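Long-range contacts in amidohydrolase (Thermotoga maritima, PDB 3OOQ), which probably hydrolyses cyclic amides, perhaps as an allantoinase, using the TIM-barrel scaffold of the amidohydrolase family: residues Lys187-Lys192 with Lys209-Glu214; Lys145-Leu150 with Lys219-Arg224; Leu68-Val73 with Gln100-Glu105. All coordinates share one frame; numbering follows the deposited sequence.

Interaction 1: Lys187-Lys192 with Lys209-Glu214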
ATOM      1  N   LYS F 187      21.822  32.487   6.371  1.00 21.08           N
ATOM      2  CA  LYS F 187      22.856  33.202   7.115  1.00 22.61           C
ATOM      3  C   LYS F 187      24.220  32.524   7.085  1.00 22.50           C
ATOM      4  O   LYS F 187      25.222  33.199   6.880  1.00 22.55           O
ATOM      5  CB  LYS F 187      22.418  33.490   8.551  1.00 24.52           C
ATOM      6  CG  LYS F 187      21.110  34.283   8.617  1.00 34.68           C
ATOM      7  CD  LYS F 187      21.115  35.343   9.687  1.00 28.01           C
ATOM      8  CE  LYS F 187      21.048  34.767  11.076  1.00 35.80           C
ATOM      9  NZ  LYS F 187      21.435  35.793  12.094  1.00 29.91           N
ATOM     10  N   ASN F 188      24.273  31.203   7.283  1.00 22.06           N
ATOM     11  CA  ASN F 188      25.561  30.480   7.181  1.00 21.85           C
ATOM     12  C   ASN F 188      26.201  30.678   5.809  1.00 22.28           C
ATOM     13  O   ASN F 188      27.391  30.907   5.701  1.00 22.73           O
ATOM     14  CB  ASN F 188      25.396  28.981   7.430  1.00 20.18           C
ATOM     15  CG  ASN F 188      25.013  28.661   8.855  1.00 30.40           C
ATOM     16  OD1 ASN F 188      25.251  29.448   9.776  1.00 20.19           O
ATOM     17  ND2 ASN F 188      24.424  27.495   9.051  1.00 19.34           N
ATOM     18  N   TYR F 189      25.375  30.575   4.776  1.00 22.19           N
ATOM     19  CA  TYR F 189      25.775  30.702   3.378  1.00 22.47           C
ATOM     20  C   TYR F 189      26.403  32.064   3.075  1.00 23.56           C
ATOM     21  O   TYR F 189      27.427  32.146   2.401  1.00 23.43           O
ATOM     22  CB  TYR F 189      24.529  30.522   2.539  1.00 21.36           C
ATOM     23  CG  TYR F 189      24.671  30.644   1.044  1.00 21.86           C
ATOM     24  CD1 TYR F 189      24.225  31.786   0.377  1.00 21.34           C
ATOM     25  CD2 TYR F 189      25.191  29.588   0.289  1.00 21.52           C
ATOM     26  CE1 TYR F 189      24.314  31.887  -1.037  1.00 22.39           C
ATOM     27  CE2 TYR F 189      25.282  29.672  -1.102  1.00 22.36           C
ATOM     28  CZ  TYR F 189      24.843  30.812  -1.758  1.00 21.96           C
ATOM     29  OH  TYR F 189      24.934  30.852  -3.140  1.00 22.87           O
HETATM   30  N   MSE F 190      25.769  33.117   3.566  1.00 24.56           N
HETATM   31  CA  MSE F 190      26.310  34.461   3.464  1.00 26.94           C
HETATM   32  C   MSE F 190      27.654  34.600   4.172  1.00 28.05           C
HETATM   33  O   MSE F 190      28.578  35.193   3.617  1.00 28.27           O
HETATM   34  CB  MSE F 190      25.298  35.482   3.983  1.00 28.32           C
HETATM   35  CG  MSE F 190      24.039  35.549   3.111  1.00 20.97           C
HETATM   36 SE   MSE F 190      22.632  36.690   3.836  1.00 31.25          SE
HETATM   37  CE  MSE F 190      23.469  38.448   3.525  1.00 21.61           C
ATOM     38  N   LYS F 191      27.770  34.033   5.371  1.00 28.30           N
ATOM     39  CA  LYS F 191      29.020  34.109   6.116  1.00 30.11           C
ATOM     40  C   LYS F 191      30.127  33.341   5.400  1.00 30.47           C
ATOM     41  O   LYS F 191      31.275  33.778   5.403  1.00 30.32           O
ATOM     42  CB  LYS F 191      28.853  33.608   7.549  1.00 30.70           C
ATOM     43  CG  LYS F 191      27.876  34.447   8.352  1.00 35.29           C
ATOM     44  CD  LYS F 191      27.566  33.849   9.703  1.00 31.89           C
ATOM     45  CE  LYS F 191      26.492  34.666  10.383  1.00 35.16           C
ATOM     46  NZ  LYS F 191      26.065  34.023  11.650  1.00 32.06           N
ATOM     47  N   LYS F 192      29.780  32.220   4.770  1.00 29.77           N
ATOM     48  CA  LYS F 192      30.754  31.489   3.953  1.00 30.91           C
ATOM     49  C   LYS F 192      31.242  32.333   2.777  1.00 30.45           C
ATOM     50  O   LYS F 192      32.433  32.342   2.470  1.00 29.45           O
ATOM     51  CB  LYS F 192      30.192  30.155   3.459  1.00 31.70           C
ATOM     52  CG  LYS F 192      30.083  29.097   4.542  1.00 35.02           C
ATOM     53  CD  LYS F 192      29.437  27.839   3.980  1.00 33.85           C
ATOM     54  CE  LYS F 192      28.999  26.881   5.078  1.00 35.12           C
ATOM     55  NZ  LYS F 192      27.934  25.945   4.552  1.00 35.75           N
ATOM     56  N   LYS F 209      18.840  27.778  -4.026  1.00 24.91           N
ATOM     57  CA  LYS F 209      17.897  27.974  -2.915  1.00 24.73           C
ATOM     58  C   LYS F 209      18.400  29.020  -1.914  1.00 23.26           C
ATOM     59  O   LYS F 209      17.620  29.822  -1.400  1.00 22.97           O
ATOM     60  CB  LYS F 209      17.640  26.645  -2.179  1.00 26.17           C
ATOM     61  CG  LYS F 209      16.915  25.555  -2.961  1.00 28.27           C
ATOM     62  CD  LYS F 209      16.713  24.342  -2.024  1.00 29.13           C
ATOM     63  CE  LYS F 209      15.901  23.207  -2.629  1.00 29.63           C
ATOM     64  NZ  LYS F 209      15.362  22.323  -1.500  1.00 31.21           N
HETATM   65  N   MSE F 210      19.699  28.994  -1.638  1.00 22.45           N
HETATM   66  CA  MSE F 210      20.320  29.955  -0.736  1.00 23.56           C
HETATM   67  C   MSE F 210      20.379  31.356  -1.341  1.00 22.70           C
HETATM   68  O   MSE F 210      20.235  32.347  -0.618  1.00 22.76           O
HETATM   69  CB  MSE F 210      21.745  29.522  -0.361  1.00 25.63           C
HETATM   70  CG  MSE F 210      21.876  28.221   0.393  1.00 22.10           C
HETATM   71 SE   MSE F 210      21.044  28.260   2.175  1.00 30.56          SE
HETATM   72  CE  MSE F 210      19.373  27.457   1.697  1.00 21.32           C
ATOM     73  N   GLU F 211      20.601  31.438  -2.655  1.00 21.86           N
ATOM     74  CA  GLU F 211      20.691  32.729  -3.345  1.00 22.47           C
ATOM     75  C   GLU F 211      19.418  33.577  -3.200  1.00 22.27           C
ATOM     76  O   GLU F 211      19.512  34.757  -2.925  1.00 22.95           O
ATOM     77  CB  GLU F 211      21.089  32.554  -4.823  1.00 23.09           C
ATOM     78  CG  GLU F 211      22.553  32.152  -5.022  1.00 27.65           C
ATOM     79  CD  GLU F 211      23.528  33.312  -4.785  1.00 23.55           C
ATOM     80  OE1 GLU F 211      24.669  33.081  -4.349  1.00 27.47           O
ATOM     81  OE2 GLU F 211      23.143  34.465  -5.028  1.00 28.16           O
ATOM     82  N   VAL F 212      18.239  32.978  -3.344  1.00 22.51           N
ATOM     83  CA  VAL F 212      16.972  33.706  -3.168  1.00 22.66           C
ATOM     84  C   VAL F 212      16.769  34.135  -1.731  1.00 21.91           C
ATOM     85  O   VAL F 212      16.215  35.209  -1.472  1.00 21.78           O
ATOM     86  CB  VAL F 212      15.703  32.857  -3.498  1.00 23.83           C
ATOM     87  CG1 VAL F 212      14.599  33.782  -4.025  1.00 32.02           C
ATOM     88  CG2 VAL F 212      16.000  31.775  -4.473  1.00 32.93           C
ATOM     89  N   GLY F 213      17.161  33.269  -0.792  1.00 21.54           N
ATOM     90  CA  GLY F 213      17.041  33.589   0.636  1.00 20.91           C
ATOM     91  C   GLY F 213      17.879  34.807   0.960  1.00 21.31           C
ATOM     92  O   GLY F 213      17.459  35.691   1.724  1.00 20.89           O
ATOM     93  N   GLU F 214      19.071  34.856   0.370  1.00 21.95           N
ATOM     94  CA  GLU F 214      19.983  35.987   0.557  1.00 22.51           C
ATOM     95  C   GLU F 214      19.341  37.282   0.026  1.00 23.94           C
ATOM     96  O   GLU F 214      19.429  38.345   0.666  1.00 23.50           O
ATOM     97  CB  GLU F 214      21.335  35.712  -0.104  1.00 22.34           C
ATOM     98  CG  GLU F 214      22.302  36.909  -0.075  1.00 28.23           C
ATOM     99  CD  GLU F 214      23.687  36.606  -0.640  1.00 22.47           C
ATOM    100  OE1 GLU F 214      23.929  35.500  -1.180  1.00 28.65           O
ATOM    101  OE2 GLU F 214      24.542  37.494  -0.548  1.00 28.88           O
TER

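Interaction 2: Lys145-Leu150 with Lys219-Arg224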
ATOM      1  N   LYS F 145       8.586  42.878 -13.292  1.00 27.25           N
ATOM      2  CA  LYS F 145       9.513  42.798 -12.175  1.00 26.59           C
ATOM      3  C   LYS F 145       9.682  41.346 -11.806  1.00 25.16           C
ATOM      4  O   LYS F 145       8.722  40.686 -11.408  1.00 23.91           O
ATOM      5  CB  LYS F 145       8.989  43.584 -10.963  1.00 27.01           C
ATOM      6  CG  LYS F 145       9.941  43.569  -9.801  1.00 32.16           C
ATOM      7  CD  LYS F 145       9.428  44.388  -8.639  1.00 29.40           C
ATOM      8  CE  LYS F 145      10.407  44.319  -7.482  1.00 33.20           C
ATOM      9  NZ  LYS F 145       9.884  45.052  -6.305  1.00 31.29           N
ATOM     10  N   ASP F 146      10.904  40.858 -11.948  1.00 25.55           N
ATOM     11  CA  ASP F 146      11.203  39.464 -11.666  1.00 26.58           C
ATOM     12  C   ASP F 146      12.605  39.360 -11.101  1.00 26.68           C
ATOM     13  O   ASP F 146      13.551  39.846 -11.734  1.00 27.12           O
ATOM     14  CB  ASP F 146      11.123  38.651 -12.950  1.00 27.78           C
ATOM     15  CG  ASP F 146      11.587  37.231 -12.763  1.00 41.15           C
ATOM     16  OD1 ASP F 146      10.961  36.488 -11.983  1.00 28.70           O
ATOM     17  OD2 ASP F 146      12.582  36.857 -13.400  1.00 28.82           O
ATOM     18  N   PRO F 147      12.758  38.740  -9.911  1.00 25.56           N
ATOM     19  CA  PRO F 147      11.706  38.249  -8.997  1.00 24.38           C
ATOM     20  C   PRO F 147      11.062  39.410  -8.240  1.00 23.59           C
ATOM     21  O   PRO F 147      11.683  40.463  -8.102  1.00 24.28           O
ATOM     22  CB  PRO F 147      12.487  37.376  -8.012  1.00 24.50           C
ATOM     23  CG  PRO F 147      13.867  37.990  -7.985  1.00 29.15           C
ATOM     24  CD  PRO F 147      14.114  38.430  -9.413  1.00 25.14           C
ATOM     25  N   ALA F 148       9.840  39.226  -7.752  1.00 21.93           N
ATOM     26  CA  ALA F 148       9.143  40.288  -7.045  1.00 21.73           C
ATOM     27  C   ALA F 148       8.922  39.986  -5.557  1.00 21.51           C
ATOM     28  O   ALA F 148       8.574  40.871  -4.775  1.00 22.42           O
ATOM     29  CB  ALA F 148       7.831  40.610  -7.736  1.00 21.96           C
ATOM     30  N   GLY F 149       9.115  38.734  -5.171  1.00 20.49           N
ATOM     31  CA  GLY F 149       8.836  38.291  -3.810  1.00 20.12           C
ATOM     32  C   GLY F 149       9.118  36.802  -3.622  1.00 18.97           C
ATOM     33  O   GLY F 149       9.209  36.058  -4.599  1.00 18.71           O
ATOM     34  N   LEU F 150       9.290  36.383  -2.370  1.00 18.46           N
ATOM     35  CA  LEU F 150       9.443  34.976  -2.046  1.00 18.19           C
ATOM     36  C   LEU F 150       8.219  34.552  -1.238  1.00 18.27           C
ATOM     37  O   LEU F 150       8.011  35.029  -0.119  1.00 19.44           O
ATOM     38  CB  LEU F 150      10.737  34.714  -1.262  1.00 18.46           C
ATOM     39  CG  LEU F 150      11.000  33.239  -0.866  1.00 19.07           C
ATOM     40  CD1 LEU F 150      10.967  32.348  -2.098  1.00 19.12           C
ATOM     41  CD2 LEU F 150      12.342  33.084  -0.141  1.00 18.87           C
ATOM     42  N   LYS F 219      17.059  42.338   1.756  1.00 24.84           N
ATOM     43  CA  LYS F 219      15.890  43.185   1.476  1.00 25.81           C
ATOM     44  C   LYS F 219      15.735  43.629   0.017  1.00 25.95           C
ATOM     45  O   LYS F 219      15.091  44.640  -0.257  1.00 26.39           O
ATOM     46  CB  LYS F 219      15.844  44.403   2.406  1.00 26.54           C
ATOM     47  CG  LYS F 219      15.731  44.041   3.867  1.00 31.77           C
ATOM     48  CD  LYS F 219      15.480  45.297   4.676  1.00 28.55           C
ATOM     49  CE  LYS F 219      15.448  45.021   6.143  1.00 32.95           C
ATOM     50  NZ  LYS F 219      14.852  46.165   6.884  1.00 30.36           N
ATOM     51  N   LYS F 220      16.290  42.863  -0.917  1.00 26.05           N
ATOM     52  CA  LYS F 220      16.090  43.158  -2.332  1.00 26.71           C
ATOM     53  C   LYS F 220      14.646  42.874  -2.729  1.00 25.28           C
ATOM     54  O   LYS F 220      14.083  43.564  -3.564  1.00 24.05           O
ATOM     55  CB  LYS F 220      17.062  42.367  -3.205  1.00 28.97           C
ATOM     56  CG  LYS F 220      18.518  42.763  -3.014  1.00 38.72           C
ATOM     57  CD  LYS F 220      19.422  41.801  -3.788  1.00 32.99           C
ATOM     58  CE  LYS F 220      20.898  42.217  -3.735  1.00 40.04           C
ATOM     59  NZ  LYS F 220      21.057  43.712  -3.833  1.00 35.12           N
ATOM     60  N   ILE F 221      14.043  41.856  -2.113  1.00 24.21           N
ATOM     61  CA  ILE F 221      12.635  41.540  -2.365  1.00 22.70           C
ATOM     62  C   ILE F 221      11.961  41.175  -1.054  1.00 21.60           C
ATOM     63  O   ILE F 221      12.636  40.702  -0.137  1.00 21.34           O
ATOM     64  CB  ILE F 221      12.450  40.359  -3.384  1.00 22.15           C
ATOM     65  CG1 ILE F 221      13.247  39.120  -2.962  1.00 20.78           C
ATOM     66  CG2 ILE F 221      12.779  40.831  -4.823  1.00 21.69           C
ATOM     67  CD1 ILE F 221      12.982  37.809  -3.805  1.00 20.31           C
ATOM     68  N   PRO F 222      10.638  41.397  -0.959  1.00 20.19           N
ATOM     69  CA  PRO F 222       9.936  41.018   0.258  1.00 20.05           C
ATOM     70  C   PRO F 222       9.582  39.523   0.329  1.00 19.62           C
ATOM     71  O   PRO F 222       9.460  38.856  -0.702  1.00 18.58           O
ATOM     72  CB  PRO F 222       8.630  41.813   0.169  1.00 20.14           C
ATOM     73  CG  PRO F 222       8.397  41.978  -1.319  1.00 19.12           C
ATOM     74  CD  PRO F 222       9.767  42.122  -1.910  1.00 20.47           C
ATOM     75  N   ALA F 223       9.392  39.043   1.559  1.00 19.30           N
ATOM     76  CA  ALA F 223       8.653  37.826   1.818  1.00 18.60           C
ATOM     77  C   ALA F 223       7.166  38.106   1.590  1.00 18.32           C
ATOM     78  O   ALA F 223       6.631  39.139   2.027  1.00 17.52           O
ATOM     79  CB  ALA F 223       8.880  37.355   3.250  1.00 17.48           C
ATOM     80  N   ARG F 224       6.507  37.172   0.918  1.00 18.62           N
ATOM     81  CA  ARG F 224       5.080  37.240   0.736  1.00 18.86           C
ATOM     82  C   ARG F 224       4.492  36.094   1.546  1.00 19.34           C
ATOM     83  O   ARG F 224       4.589  34.933   1.140  1.00 19.77           O
ATOM     84  CB  ARG F 224       4.741  37.162  -0.760  1.00 19.31           C
ATOM     85  CG  ARG F 224       5.365  38.288  -1.636  1.00 20.85           C
ATOM     86  CD  ARG F 224       4.868  39.697  -1.250  1.00 20.04           C
ATOM     87  NE  ARG F 224       3.406  39.763  -1.388  1.00 22.12           N
ATOM     88  CZ  ARG F 224       2.754  40.216  -2.457  1.00 20.64           C
ATOM     89  NH1 ARG F 224       3.416  40.711  -3.496  1.00 22.49           N
ATOM     90  NH2 ARG F 224       1.427  40.169  -2.493  1.00 22.34           N
TER
HETATM   91  O   HOH W   1       5.810  42.061  -3.450  1.00 26.59           O

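Interaction 3: Leu68-Val73 with Gln100-Glu105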
ATOM      1  N   LEU F  68      -0.904  29.972 -14.145  1.00 24.40           N
ATOM      2  CA  LEU F  68      -0.318  28.797 -13.464  1.00 25.82           C
ATOM      3  C   LEU F  68      -1.283  27.618 -13.360  1.00 26.56           C
ATOM      4  O   LEU F  68      -0.878  26.456 -13.459  1.00 27.28           O
ATOM      5  CB  LEU F  68       0.162  29.147 -12.042  1.00 26.33           C
ATOM      6  CG  LEU F  68       1.401  30.006 -11.830  1.00 26.50           C
ATOM      7  CD1 LEU F  68       1.754  30.019 -10.352  1.00 26.87           C
ATOM      8  CD2 LEU F  68       2.566  29.430 -12.598  1.00 27.60           C
ATOM      9  N   PHE F  69      -2.545  27.939 -13.108  1.00 26.66           N
ATOM     10  CA  PHE F  69      -3.603  26.963 -12.957  1.00 27.75           C
ATOM     11  C   PHE F  69      -4.526  27.205 -14.152  1.00 26.20           C
ATOM     12  O   PHE F  69      -5.501  27.943 -14.047  1.00 26.79           O
ATOM     13  CB  PHE F  69      -4.295  27.239 -11.615  1.00 30.22           C
ATOM     14  CG  PHE F  69      -5.273  26.192 -11.175  1.00 49.43           C
ATOM     15  CD1 PHE F  69      -6.062  25.504 -12.092  1.00 32.78           C
ATOM     16  CD2 PHE F  69      -5.442  25.925  -9.812  1.00 32.88           C
ATOM     17  CE1 PHE F  69      -6.986  24.540 -11.677  1.00 49.94           C
ATOM     18  CE2 PHE F  69      -6.369  24.971  -9.383  1.00 49.62           C
ATOM     19  CZ  PHE F  69      -7.141  24.279 -10.320  1.00 33.70           C
ATOM     20  N   GLU F  70      -4.178  26.629 -15.299  1.00 25.11           N
ATOM     21  CA  GLU F  70      -4.869  26.910 -16.574  1.00 25.30           C
ATOM     22  C   GLU F  70      -6.371  26.661 -16.444  1.00 24.58           C
ATOM     23  O   GLU F  70      -6.792  25.698 -15.778  1.00 24.54           O
ATOM     24  CB  GLU F  70      -4.293  26.035 -17.717  1.00 25.98           C
ATOM     25  CG  GLU F  70      -4.877  26.360 -19.113  1.00 26.67           C
ATOM     26  CD  GLU F  70      -4.444  25.418 -20.243  1.00 26.51           C
ATOM     27  OE1 GLU F  70      -3.588  24.523 -20.057  1.00 26.71           O
ATOM     28  OE2 GLU F  70      -4.979  25.590 -21.355  1.00 27.79           O
ATOM     29  N   GLU F  71      -7.176  27.520 -17.060  1.00 23.24           N
ATOM     30  CA  GLU F  71      -8.621  27.377 -16.973  1.00 22.95           C
ATOM     31  C   GLU F  71      -9.155  26.383 -18.000  1.00 23.23           C
ATOM     32  O   GLU F  71      -8.635  26.281 -19.110  1.00 23.42           O
ATOM     33  CB  GLU F  71      -9.336  28.731 -17.101  1.00 22.87           C
ATOM     34  CG  GLU F  71     -10.879  28.644 -16.897  1.00 22.30           C
ATOM     35  CD  GLU F  71     -11.546  30.005 -16.666  1.00 22.80           C
ATOM     36  OE1 GLU F  71     -10.963  31.032 -17.070  1.00 23.08           O
ATOM     37  OE2 GLU F  71     -12.663  30.060 -16.088  1.00 22.89           O
ATOM     38  N   GLY F  72     -10.186  25.644 -17.596  1.00 23.56           N
ATOM     39  CA  GLY F  72     -10.909  24.739 -18.471  1.00 24.17           C
ATOM     40  C   GLY F  72     -10.201  23.435 -18.820  1.00 24.53           C
ATOM     41  O   GLY F  72     -10.457  22.877 -19.886  1.00 24.34           O
ATOM     42  N   VAL F  73      -9.324  22.948 -17.938  1.00 25.01           N
ATOM     43  CA  VAL F  73      -8.586  21.698 -18.211  1.00 26.22           C
ATOM     44  C   VAL F  73      -8.517  20.660 -17.070  1.00 27.68           C
ATOM     45  O   VAL F  73      -8.209  19.494 -17.320  1.00 28.16           O
ATOM     46  CB  VAL F  73      -7.139  21.972 -18.682  1.00 25.69           C
ATOM     47  CG1 VAL F  73      -7.131  22.747 -20.013  1.00 24.62           C
ATOM     48  CG2 VAL F  73      -6.357  22.697 -17.603  1.00 22.44           C
ATOM     49  N   GLN F 100      -1.224  31.836 -22.856  1.00 24.76           N
ATOM     50  CA  GLN F 100      -2.427  31.472 -23.609  1.00 25.77           C
ATOM     51  C   GLN F 100      -3.565  30.934 -22.749  1.00 25.00           C
ATOM     52  O   GLN F 100      -4.584  30.508 -23.287  1.00 25.78           O
ATOM     53  CB  GLN F 100      -2.113  30.454 -24.697  1.00 27.43           C
ATOM     54  CG  GLN F 100      -0.888  30.786 -25.527  1.00 32.94           C
ATOM     55  CD  GLN F 100      -0.569  29.646 -26.464  1.00 29.81           C
ATOM     56  OE1 GLN F 100      -1.137  29.560 -27.561  1.00 33.25           O
ATOM     57  NE2 GLN F 100       0.306  28.729 -26.020  1.00 32.85           N
ATOM     58  N   ASP F 101      -3.390  30.914 -21.430  1.00 23.35           N
ATOM     59  CA  ASP F 101      -4.466  30.500 -20.539  1.00 22.89           C
ATOM     60  C   ASP F 101      -5.690  31.333 -20.934  1.00 23.22           C
ATOM     61  O   ASP F 101      -5.595  32.551 -20.999  1.00 24.09           O
ATOM     62  CB  ASP F 101      -4.044  30.760 -19.084  1.00 22.62           C
ATOM     63  CG  ASP F 101      -5.137  30.463 -18.056  1.00 25.01           C
ATOM     64  OD1 ASP F 101      -6.257  30.009 -18.390  1.00 22.59           O
ATOM     65  OD2 ASP F 101      -4.850  30.711 -16.870  1.00 22.49           O
ATOM     66  N   PRO F 102      -6.829  30.683 -21.249  1.00 23.04           N
ATOM     67  CA  PRO F 102      -8.029  31.455 -21.646  1.00 22.78           C
ATOM     68  C   PRO F 102      -8.585  32.370 -20.563  1.00 21.84           C
ATOM     69  O   PRO F 102      -9.387  33.268 -20.867  1.00 21.90           O
ATOM     70  CB  PRO F 102      -9.061  30.373 -22.014  1.00 23.73           C
ATOM     71  CG  PRO F 102      -8.516  29.077 -21.467  1.00 22.60           C
ATOM     72  CD  PRO F 102      -7.030  29.223 -21.358  1.00 23.02           C
ATOM     73  N   ALA F 103      -8.169  32.150 -19.309  1.00 20.76           N
ATOM     74  CA  ALA F 103      -8.541  33.047 -18.221  1.00 20.90           C
ATOM     75  C   ALA F 103      -8.014  34.477 -18.456  1.00 21.19           C
ATOM     76  O   ALA F 103      -8.542  35.432 -17.895  1.00 21.11           O
ATOM     77  CB  ALA F 103      -8.031  32.507 -16.885  1.00 20.43           C
ATOM     78  N   ILE F 104      -6.963  34.601 -19.266  1.00 21.58           N
ATOM     79  CA  ILE F 104      -6.268  35.875 -19.459  1.00 22.03           C
ATOM     80  C   ILE F 104      -7.059  36.872 -20.307  1.00 23.81           C
ATOM     81  O   ILE F 104      -7.153  38.052 -19.947  1.00 23.63           O
ATOM     82  CB  ILE F 104      -4.819  35.667 -19.979  1.00 22.21           C
ATOM     83  CG1 ILE F 104      -3.957  35.101 -18.835  1.00 17.50           C
ATOM     84  CG2 ILE F 104      -4.205  37.007 -20.519  1.00 18.30           C
ATOM     85  CD1 ILE F 104      -2.608  34.514 -19.247  1.00 22.55           C
ATOM     86  N   GLU F 105      -7.645  36.408 -21.412  1.00 24.97           N
ATOM     87  CA  GLU F 105      -8.515  37.263 -22.213  1.00 27.05           C
ATOM     88  C   GLU F 105      -9.749  37.636 -21.377  1.00 26.48           C
ATOM     89  O   GLU F 105     -10.328  38.711 -21.529  1.00 25.91           O
ATOM     90  CB  GLU F 105      -8.915  36.564 -23.528  1.00 28.62           C
ATOM     91  CG  GLU F 105      -9.470  37.486 -24.591  1.00 57.18           C
ATOM     92  CD  GLU F 105      -8.392  38.221 -25.396  1.00 31.59           C
ATOM     93  OE1 GLU F 105      -7.187  38.165 -25.040  1.00 57.10           O
ATOM     94  OE2 GLU F 105      -8.769  38.873 -26.403  1.00 58.03           O
TER
HETATM   95  O   HOH W   2      -6.269  30.382 -14.853  1.00 16.06           O

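Interaction 1: Lys187-Lys192 with Lys209-Glu214
A near-perpendicular helix-helix packing is built around the ring of Tyr-189, which reaches across to Met-210, Glu-211 and Glu-214. The short axes of 187-192 and 209-214 pass 9.6 Å apart at a signed crossing angle of -93°. Tyr-189 points its first side-chain bond toward the second helix, with CG anti to the backbone N (chi1 179°) and 3.4 Å from Met-210 CB. That CB of Met-210, a selenomethionine, lies over the centre of one ring face in a CH-pi contact. Beyond it the selenium takes an oblique place 5.1 Å from the ring centroid of Tyr-189, a Met-aromatic contact. The phenol end is polar. Tyr-189 OH donates to Glu-211 OE1 at 2.5 Å; the Glu-211 chain, whose first bond points away, bends at chi2 and sets CD 3.3 Å from that hydroxyl. OE1 is met on its anti side, and the ring and carboxylate planes stand 79° apart. Glu-214 adds a second carboxylate at the ring edge, its OE1 lying 3.6 Å from Tyr-189 CE1, while its CG packs against Met-190 CG at 3.9 Å. Lys-193 forms salt bridges with OE1 of both glutamates, and Arg-218 holds OE2 of Glu-214, which would probably offset the negative charge gathered here. Tyr-189 OH is also hydrogen-bonded to Asp-207 N. A phenylalanine in place of Tyr-189 would probably leave both Asp-207 N and the anti side of Glu-211 OE1 without their hydroxyl mate. The contact joins the long helix 172-198 to helix 208-217. Phe-203, from the connection between them, meets the tyrosine ring edge-to-face, and Tyr-182 and Val-186, earlier on the long helix, pack against Met-210.

Interaction 2: Lys145-Leu150 with Lys219-Arg224
Leu-150 O accepts a nearly straight hydrogen bond from Arg-224 N at 2.8 Å, and Leu-150 N in turn donates to Pro-222 O at 3.0 Å. Together the two bonds bracket Ala-223 and define a parallel beta bridge between Leu-150 and Ala-223. The approach is close just before the bridge: Gly-149 CA comes within 3.2 Å of Pro-222 O in a CA-H...O contact. With no side chain at Gly-149, Arg-224 CG can also settle 4.1 Å from its CA. Ile-221 packs over the backbone of 147-149. Its CG1 stands between the backbone N and the carbonyl carbon (chi1 53°), and CD1 beyond it reaches Gly-149 C at 4.0 Å, while CG2 lies 3.5 Å from Pro-147 O. Pro-147 CB and Ile-221 CD1, 4.3 Å apart, form the apolar side-chain pair. A water bridges the segments, donating to Ala-148 O and accepting from Arg-224 NH1. The rest of that guanidinium is tied down by Glu-250, through a salt bridge at NE, and by Ala-62 O at NH2. Strands 143-153 and 223-227 are thus paired side by side within the barrel, with strand 247-249 next beyond the latter, and helix 208-217 lays Met-215 and Val-216 against Ile-221.

Interaction 3: Leu68-Val73 with Gln100-Glu105
The approach to helix 103-108 is fastened to the loop 68-73 by a capping aspartate, Asp-101, whose carboxylate also takes the backbone of Glu-71. Asp-101 OD1 accepts from Glu-71 N at 3.0 Å and, within its own segment, from Ala-103 N, the bond that caps the turn leading into the helix. The two N-H groups come from opposite faces of the carboxylate, each well off its plane, so this one oxygen is gripped between the loop and the helix start. Asp-101 CG, anti to its backbone N (chi1 176°), is thereby placed 3.7 Å from Glu-71 N. The other oxygen, OD2, accepts from Gly-67 N and from a water at 2.5 Å that also donates to Phe-69 O, so that OD2 as well binds the loop. Around this polar centre the packing is modest. Pro-102 CG rests 3.7 Å from Glu-71 O, and the Ala-103 methyl CB sits 3.3 Å from Glu-71 OE1. Glu-70 and Asp-101 run alongside each other with their chains pointing opposite ways, Glu-70 CG lying 4.0 Å from Asp-101 OD1. Glu-71 carries its extended chain past Ala-103 to two arginines: OE1 forms a salt bridge with Arg-106, on the same helix, and OE2 one with Arg-278 of a neighbouring subunit. Chemically, four donors converge on the buried Asp-101 carboxylate, and the start of a helix lies beside it; both would be expected to stabilise its negative charge. Glu-71 OE1 is only 5.0 Å from Asp-101 OD1, and the two arginines are likely to offset the repulsion between these like charges.

Overall arrangement
Read along the chain, interaction 3 is complete before the others begin; interaction 2 then opens at 145-150 and closes at 219-224, with interaction 1 formed in the largely helical excursion between. Interactions 1 and 2 are neighbours, their centres about 15 Å apart, and helix 208-217 leads to strand 223-227, so a peripheral helix pair is coupled to the barrel sheet. Interaction 3 lies about 25 Å from interaction 2 and about 36 Å from interaction 1, centre to centre, in the loops after strand 54-64. The three thus join a helix pair, two barrel strands, and a loop to a helix start, all within the amidohydrolase family region (TIM-barrel clan); interactions 1 and 3 also adjoin other subunits.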